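PDB 3FKD: L-threonine-O-3-phosphate decarboxylase from Porphyromonas gingivalis, which probably binds pyridoxal 5'-phosphate and probably decarboxylates L-threonine O-3-phosphate. Local coordinates for residues Gly75-Ile83 / Phe99-Tyr109. Residues are numbered along the deposited sequence; the frame is centred on the assembly and turned at random.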
ATOM      1  N   GLY A  75      -6.146  -0.987   0.443  1.00 15.63           N
ATOM      2  CA  GLY A  75      -7.144  -0.091  -0.122  1.00 18.08           C
ATOM      3  C   GLY A  75      -7.886  -0.762  -1.273  1.00 17.39           C
ATOM      4  O   GLY A  75      -7.398  -1.726  -1.829  1.00 16.11           O
ATOM      5  N   PRO A  76      -9.088  -0.278  -1.614  1.00 17.81           N
ATOM      6  CA  PRO A  76      -9.811  -0.972  -2.693  1.00 16.24           C
ATOM      7  C   PRO A  76      -9.169  -0.683  -4.037  1.00 18.11           C
ATOM      8  O   PRO A  76      -9.162  -1.576  -4.906  1.00 17.34           O
ATOM      9  CB  PRO A  76     -11.217  -0.398  -2.606  1.00 16.77           C
ATOM     10  CG  PRO A  76     -11.059   0.886  -1.844  1.00 17.70           C
ATOM     11  CD  PRO A  76      -9.981   0.579  -0.824  1.00 16.93           C
ATOM     12  N   THR A  77      -8.585   0.507  -4.195  1.00 16.88           N
ATOM     13  CA  THR A  77      -7.822   0.805  -5.415  1.00 17.49           C
ATOM     14  C   THR A  77      -6.712  -0.250  -5.716  1.00 18.41           C
ATOM     15  O   THR A  77      -6.665  -0.798  -6.818  1.00 17.25           O
ATOM     16  CB  THR A  77      -7.204   2.233  -5.403  1.00 18.07           C
ATOM     17  OG1 THR A  77      -8.225   3.219  -5.303  1.00 16.68           O
ATOM     18  CG2 THR A  77      -6.427   2.484  -6.657  1.00 20.16           C
ATOM     19  N   ALA A  78      -5.840  -0.541  -4.740  1.00 18.66           N
ATOM     20  CA  ALA A  78      -4.840  -1.599  -4.922  1.00 19.04           C
ATOM     21  C   ALA A  78      -5.433  -2.865  -5.532  1.00 18.60           C
ATOM     22  O   ALA A  78      -4.874  -3.411  -6.495  1.00 19.17           O
ATOM     23  CB  ALA A  78      -4.072  -1.925  -3.609  1.00 17.71           C
ATOM     24  N   ALA A  79      -6.549  -3.327  -4.968  1.00 17.58           N
ATOM     25  CA  ALA A  79      -7.264  -4.490  -5.494  1.00 17.35           C
ATOM     26  C   ALA A  79      -7.613  -4.409  -6.995  1.00 18.21           C
ATOM     27  O   ALA A  79      -7.627  -5.427  -7.652  1.00 17.31           O
ATOM     28  CB  ALA A  79      -8.514  -4.765  -4.685  1.00 15.74           C
ATOM     29  N   PHE A  80      -7.916  -3.211  -7.515  1.00 18.14           N
ATOM     30  CA  PHE A  80      -8.343  -3.060  -8.913  1.00 18.95           C
ATOM     31  C   PHE A  80      -7.165  -3.321  -9.839  1.00 20.65           C
ATOM     32  O   PHE A  80      -7.291  -3.978 -10.864  1.00 20.66           O
ATOM     33  CB  PHE A  80      -8.913  -1.661  -9.186  1.00 18.07           C
ATOM     34  CG  PHE A  80     -10.144  -1.371  -8.426  1.00 17.31           C
ATOM     35  CD1 PHE A  80     -11.186  -2.287  -8.405  1.00 17.64           C
ATOM     36  CD2 PHE A  80     -10.271  -0.197  -7.721  1.00 17.28           C
ATOM     37  CE1 PHE A  80     -12.305  -2.036  -7.697  1.00 17.72           C
ATOM     38  CE2 PHE A  80     -11.405   0.071  -7.017  1.00 15.92           C
ATOM     39  CZ  PHE A  80     -12.419  -0.843  -7.002  1.00 18.03           C
ATOM     40  N   TYR A  81      -6.029  -2.773  -9.432  1.00 20.01           N
ATOM     41  CA  TYR A  81      -4.748  -2.968 -10.053  1.00 20.23           C
ATOM     42  C   TYR A  81      -4.238  -4.421  -9.941  1.00 24.50           C
ATOM     43  O   TYR A  81      -3.704  -4.983 -10.908  1.00 24.67           O
ATOM     44  CB  TYR A  81      -3.791  -2.013  -9.373  1.00 19.30           C
ATOM     45  CG  TYR A  81      -3.902  -0.608  -9.889  1.00 21.96           C
ATOM     46  CD1 TYR A  81      -3.176  -0.194 -11.015  1.00 23.16           C
ATOM     47  CD2 TYR A  81      -4.748   0.304  -9.293  1.00 20.77           C
ATOM     48  CE1 TYR A  81      -3.280   1.091 -11.505  1.00 20.44           C
ATOM     49  CE2 TYR A  81      -4.834   1.598  -9.761  1.00 21.20           C
ATOM     50  CZ  TYR A  81      -4.094   1.976 -10.870  1.00 22.40           C
ATOM     51  OH  TYR A  81      -4.200   3.258 -11.337  1.00 25.38           O
ATOM     52  N   GLN A  82      -4.362  -5.033  -8.764  1.00 21.85           N
ATOM     53  CA  GLN A  82      -3.913  -6.400  -8.674  1.00 23.32           C
ATOM     54  C   GLN A  82      -4.734  -7.337  -9.571  1.00 24.17           C
ATOM     55  O   GLN A  82      -4.219  -8.358 -10.041  1.00 25.00           O
ATOM     56  CB  GLN A  82      -3.896  -6.905  -7.232  1.00 24.04           C
ATOM     57  CG  GLN A  82      -2.665  -7.778  -6.930  1.00 23.61           C
ATOM     58  CD  GLN A  82      -2.829  -8.644  -5.696  1.00 26.00           C
ATOM     59  OE1 GLN A  82      -3.072  -8.151  -4.592  1.00 26.71           O
ATOM     60  NE2 GLN A  82      -2.696  -9.945  -5.875  1.00 27.84           N
ATOM     61  N   ILE A  83      -6.012  -7.007  -9.772  1.00 23.32           N
ATOM     62  CA  ILE A  83      -6.915  -7.806 -10.614  1.00 23.02           C
ATOM     63  C   ILE A  83      -6.571  -7.623 -12.105  1.00 22.78           C
ATOM     64  O   ILE A  83      -6.421  -8.596 -12.840  1.00 23.98           O
ATOM     65  CB  ILE A  83      -8.400  -7.409 -10.373  1.00 22.97           C
ATOM     66  CG1 ILE A  83      -8.892  -7.842  -8.976  1.00 21.85           C
ATOM     67  CG2 ILE A  83      -9.310  -7.965 -11.466  1.00 23.04           C
ATOM     68  CD1 ILE A  83     -10.362  -7.477  -8.737  1.00 19.31           C
ATOM     69  N   PHE A  99     -15.411   5.554 -11.460  1.00 22.47           N
ATOM     70  CA  PHE A  99     -14.114   5.726 -10.798  1.00 22.90           C
ATOM     71  C   PHE A  99     -12.953   5.513 -11.801  1.00 20.76           C
ATOM     72  O   PHE A  99     -12.836   4.457 -12.391  1.00 20.29           O
ATOM     73  CB  PHE A  99     -14.030   4.737  -9.606  1.00 22.30           C
ATOM     74  CG  PHE A  99     -12.882   4.975  -8.683  1.00 20.32           C
ATOM     75  CD1 PHE A  99     -12.638   6.237  -8.158  1.00 22.51           C
ATOM     76  CD2 PHE A  99     -12.075   3.940  -8.297  1.00 20.16           C
ATOM     77  CE1 PHE A  99     -11.593   6.449  -7.283  1.00 20.76           C
ATOM     78  CE2 PHE A  99     -11.012   4.149  -7.434  1.00 19.95           C
ATOM     79  CZ  PHE A  99     -10.772   5.398  -6.940  1.00 21.51           C
ATOM     80  N   ALA A 100     -12.095   6.511 -11.966  1.00 22.34           N
ATOM     81  CA  ALA A 100     -11.113   6.534 -13.068  1.00 23.91           C
ATOM     82  C   ALA A 100     -10.108   5.400 -12.933  1.00 26.48           C
ATOM     83  O   ALA A 100      -9.348   5.050 -13.868  1.00 26.14           O
ATOM     84  CB  ALA A 100     -10.387   7.890 -13.104  1.00 24.25           C
ATOM     85  N   GLU A 101     -10.114   4.819 -11.741  1.00 24.89           N
ATOM     86  CA  GLU A 101      -9.174   3.780 -11.407  1.00 24.18           C
ATOM     87  C   GLU A 101      -9.445   2.420 -12.046  1.00 23.70           C
ATOM     88  O   GLU A 101      -8.516   1.629 -12.174  1.00 25.27           O
ATOM     89  CB  GLU A 101      -9.023   3.698  -9.887  1.00 25.54           C
ATOM     90  CG  GLU A 101      -8.572   5.045  -9.276  1.00 25.09           C
ATOM     91  CD  GLU A 101      -7.190   5.458  -9.741  1.00 27.23           C
ATOM     92  OE1 GLU A 101      -6.362   4.563 -10.039  1.00 25.82           O
ATOM     93  OE2 GLU A 101      -6.939   6.685  -9.805  1.00 29.92           O
ATOM     94  N   TYR A 102     -10.679   2.122 -12.444  1.00 22.77           N
ATOM     95  CA  TYR A 102     -10.888   0.907 -13.225  1.00 23.27           C
ATOM     96  C   TYR A 102     -10.136   1.060 -14.537  1.00 24.14           C
ATOM     97  O   TYR A 102      -9.387   0.161 -14.949  1.00 23.41           O
ATOM     98  CB  TYR A 102     -12.357   0.578 -13.497  1.00 21.56           C
ATOM     99  CG  TYR A 102     -13.297   0.814 -12.347  1.00 21.76           C
ATOM    100  CD1 TYR A 102     -12.896   0.582 -11.013  1.00 20.18           C
ATOM    101  CD2 TYR A 102     -14.608   1.266 -12.586  1.00 20.69           C
ATOM    102  CE1 TYR A 102     -13.787   0.803  -9.953  1.00 20.56           C
ATOM    103  CE2 TYR A 102     -15.494   1.497 -11.549  1.00 21.41           C
ATOM    104  CZ  TYR A 102     -15.084   1.271 -10.219  1.00 21.54           C
ATOM    105  OH  TYR A 102     -15.971   1.506  -9.189  1.00 19.50           O
ATOM    106  N   GLU A 103     -10.304   2.224 -15.160  1.00 24.29           N
ATOM    107  CA  GLU A 103      -9.639   2.492 -16.418  1.00 25.76           C
ATOM    108  C   GLU A 103      -8.112   2.429 -16.273  1.00 26.39           C
ATOM    109  O   GLU A 103      -7.454   1.717 -17.021  1.00 24.39           O
ATOM    110  CB  GLU A 103     -10.048   3.838 -16.988  1.00 26.45           C
ATOM    111  CG  GLU A 103      -9.964   3.896 -18.496  1.00 29.87           C
ATOM    112  CD  GLU A 103     -10.036   5.328 -19.060  1.00 33.55           C
ATOM    113  OE1 GLU A 103     -10.988   6.076 -18.732  1.00 30.52           O
ATOM    114  OE2 GLU A 103      -9.127   5.700 -19.851  1.00 37.20           O
ATOM    115  N   ASP A 104      -7.571   3.178 -15.312  1.00 26.14           N
ATOM    116  CA  ASP A 104      -6.135   3.294 -15.149  1.00 25.52           C
ATOM    117  C   ASP A 104      -5.536   1.931 -14.939  1.00 24.95           C
ATOM    118  O   ASP A 104      -4.498   1.637 -15.507  1.00 24.06           O
ATOM    119  CB  ASP A 104      -5.765   4.204 -13.981  1.00 27.13           C
ATOM    120  CG  ASP A 104      -6.267   5.620 -14.162  1.00 31.75           C
ATOM    121  OD1 ASP A 104      -6.405   6.065 -15.337  1.00 36.73           O
ATOM    122  OD2 ASP A 104      -6.532   6.292 -13.133  1.00 30.29           O
ATOM    123  N   ALA A 105      -6.211   1.094 -14.153  1.00 24.38           N
ATOM    124  CA  ALA A 105      -5.739  -0.277 -13.940  1.00 25.85           C
ATOM    125  C   ALA A 105      -5.648  -1.069 -15.234  1.00 24.67           C
ATOM    126  O   ALA A 105      -4.617  -1.679 -15.531  1.00 25.44           O
ATOM    127  CB  ALA A 105      -6.606  -1.026 -12.930  1.00 22.99           C
ATOM    128  N   CYS A 106      -6.757  -1.081 -15.955  1.00 25.43           N
ATOM    129  CA  CYS A 106      -6.896  -1.808 -17.197  1.00 25.13           C
ATOM    130  C   CYS A 106      -5.860  -1.341 -18.226  1.00 27.61           C
ATOM    131  O   CYS A 106      -5.385  -2.127 -19.037  1.00 27.13           O
ATOM    132  CB  CYS A 106      -8.304  -1.612 -17.750  1.00 25.42           C
ATOM    133  SG  CYS A 106      -9.552  -2.758 -17.098  1.00 26.47           S
ATOM    134  N   ARG A 107      -5.536  -0.054 -18.214  1.00 27.83           N
ATOM    135  CA  ARG A 107      -4.581   0.485 -19.164  1.00 25.91           C
ATOM    136  C   ARG A 107      -3.187   0.034 -18.734  1.00 27.88           C
ATOM    137  O   ARG A 107      -2.443  -0.550 -19.518  1.00 26.40           O
ATOM    138  CB  ARG A 107      -4.670   2.019 -19.255  1.00 24.74           C
ATOM    139  CG  ARG A 107      -3.441   2.661 -19.929  1.00 30.89           C
ATOM    140  CD  ARG A 107      -3.383   4.157 -19.787  1.00 32.35           C
ATOM    141  NE  ARG A 107      -3.248   4.518 -18.375  1.00 44.58           N
ATOM    142  CZ  ARG A 107      -3.171   5.765 -17.892  1.00 47.84           C
ATOM    143  NH1 ARG A 107      -3.191   6.816 -18.712  1.00 47.22           N
ATOM    144  NH2 ARG A 107      -3.058   5.959 -16.574  1.00 45.61           N
HETATM  145  N   MSE A 108      -2.843   0.287 -17.476  1.00 26.36           N
HETATM  146  CA  MSE A 108      -1.509  -0.034 -17.022  1.00 26.02           C
HETATM  147  C   MSE A 108      -1.197  -1.455 -17.398  1.00 27.07           C
HETATM  148  O   MSE A 108      -0.081  -1.757 -17.816  1.00 28.26           O
HETATM  149  CB  MSE A 108      -1.358   0.186 -15.525  1.00 25.70           C
HETATM  150  CG  MSE A 108      -0.076  -0.364 -14.943  1.00 26.92           C
HETATM  151 SE   MSE A 108       0.021   0.059 -13.042  1.00 44.33          SE
HETATM  152  CE  MSE A 108       1.359  -1.246 -12.496  1.00 29.87           C
ATOM    153  N   TYR A 109      -2.184  -2.338 -17.298  1.00 26.87           N
ATOM    154  CA  TYR A 109      -1.917  -3.730 -17.645  1.00 28.15           C
ATOM    155  C   TYR A 109      -2.368  -4.130 -19.064  1.00 29.07           C
ATOM    156  O   TYR A 109      -2.546  -5.308 -19.371  1.00 29.02           O
ATOM    157  CB  TYR A 109      -2.372  -4.672 -16.526  1.00 25.24           C
ATOM    158  CG  TYR A 109      -1.551  -4.403 -15.291  1.00 26.09           C
ATOM    159  CD1 TYR A 109      -2.013  -3.542 -14.299  1.00 26.10           C
ATOM    160  CD2 TYR A 109      -0.284  -4.944 -15.144  1.00 25.92           C
ATOM    161  CE1 TYR A 109      -1.256  -3.257 -13.197  1.00 25.24           C
ATOM    162  CE2 TYR A 109       0.496  -4.670 -14.026  1.00 28.00           C
ATOM    163  CZ  TYR A 109      -0.004  -3.825 -13.050  1.00 26.73           C
ATOM    164  OH  TYR A 109       0.742  -3.543 -11.939  1.00 23.54           O
TER
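Tyr81 reaches across to helix 100-108 as a knob in a hole made by Glu101, Asp104, Ala105 and Met108. Its hydroxyl makes the one hydrogen bond between the segments, giving its proton to Glu101 OE1 (Tyr81 OH to Glu101 OE1 2.8 Å). The oxygen is met nearly along its C-O axis. The Glu101 chain is bent at chi2 (-64°), which turns the carboxylate back toward the phenol.

Apolar contacts are made to the same ring. Ala105 CB lies over the centre of one face in a CH-pi contact, 4.0 Å from the ring centroid. The selenium of Met108, deposited as selenomethionine, sits at the ring edge, with SE 3.8 Å from Tyr81 CE1, a Met-aromatic contact. The small Ala105 side chain lets the backbones come close, with Tyr81 CA 4.8 Å from Ala105 CA.

Phe80 forms the aromatic part of the contact. Tyr102 turns its edge to the Phe80 face, a T-shaped pair with planes at 77°. Tyr102 CE1 lies 3.6 Å from Phe80 CZ. The Tyr102 hydroxyl is hydrogen-bonded to Asp166, and both rings pack on Trp134. Phe99 meets Thr77 OG1 with its ring edge.

Trp226, Thr224, Pro225 and Phe222 of the second subunit pack against Thr77, Tyr81, Glu101 and Met108, respectively. The two helical segments cross at -33° beside the seven-stranded mixed sheet of the large domain, an arrangement consistent with fold-type I PLP-dependent enzymes of the aminotransferase class I and II family.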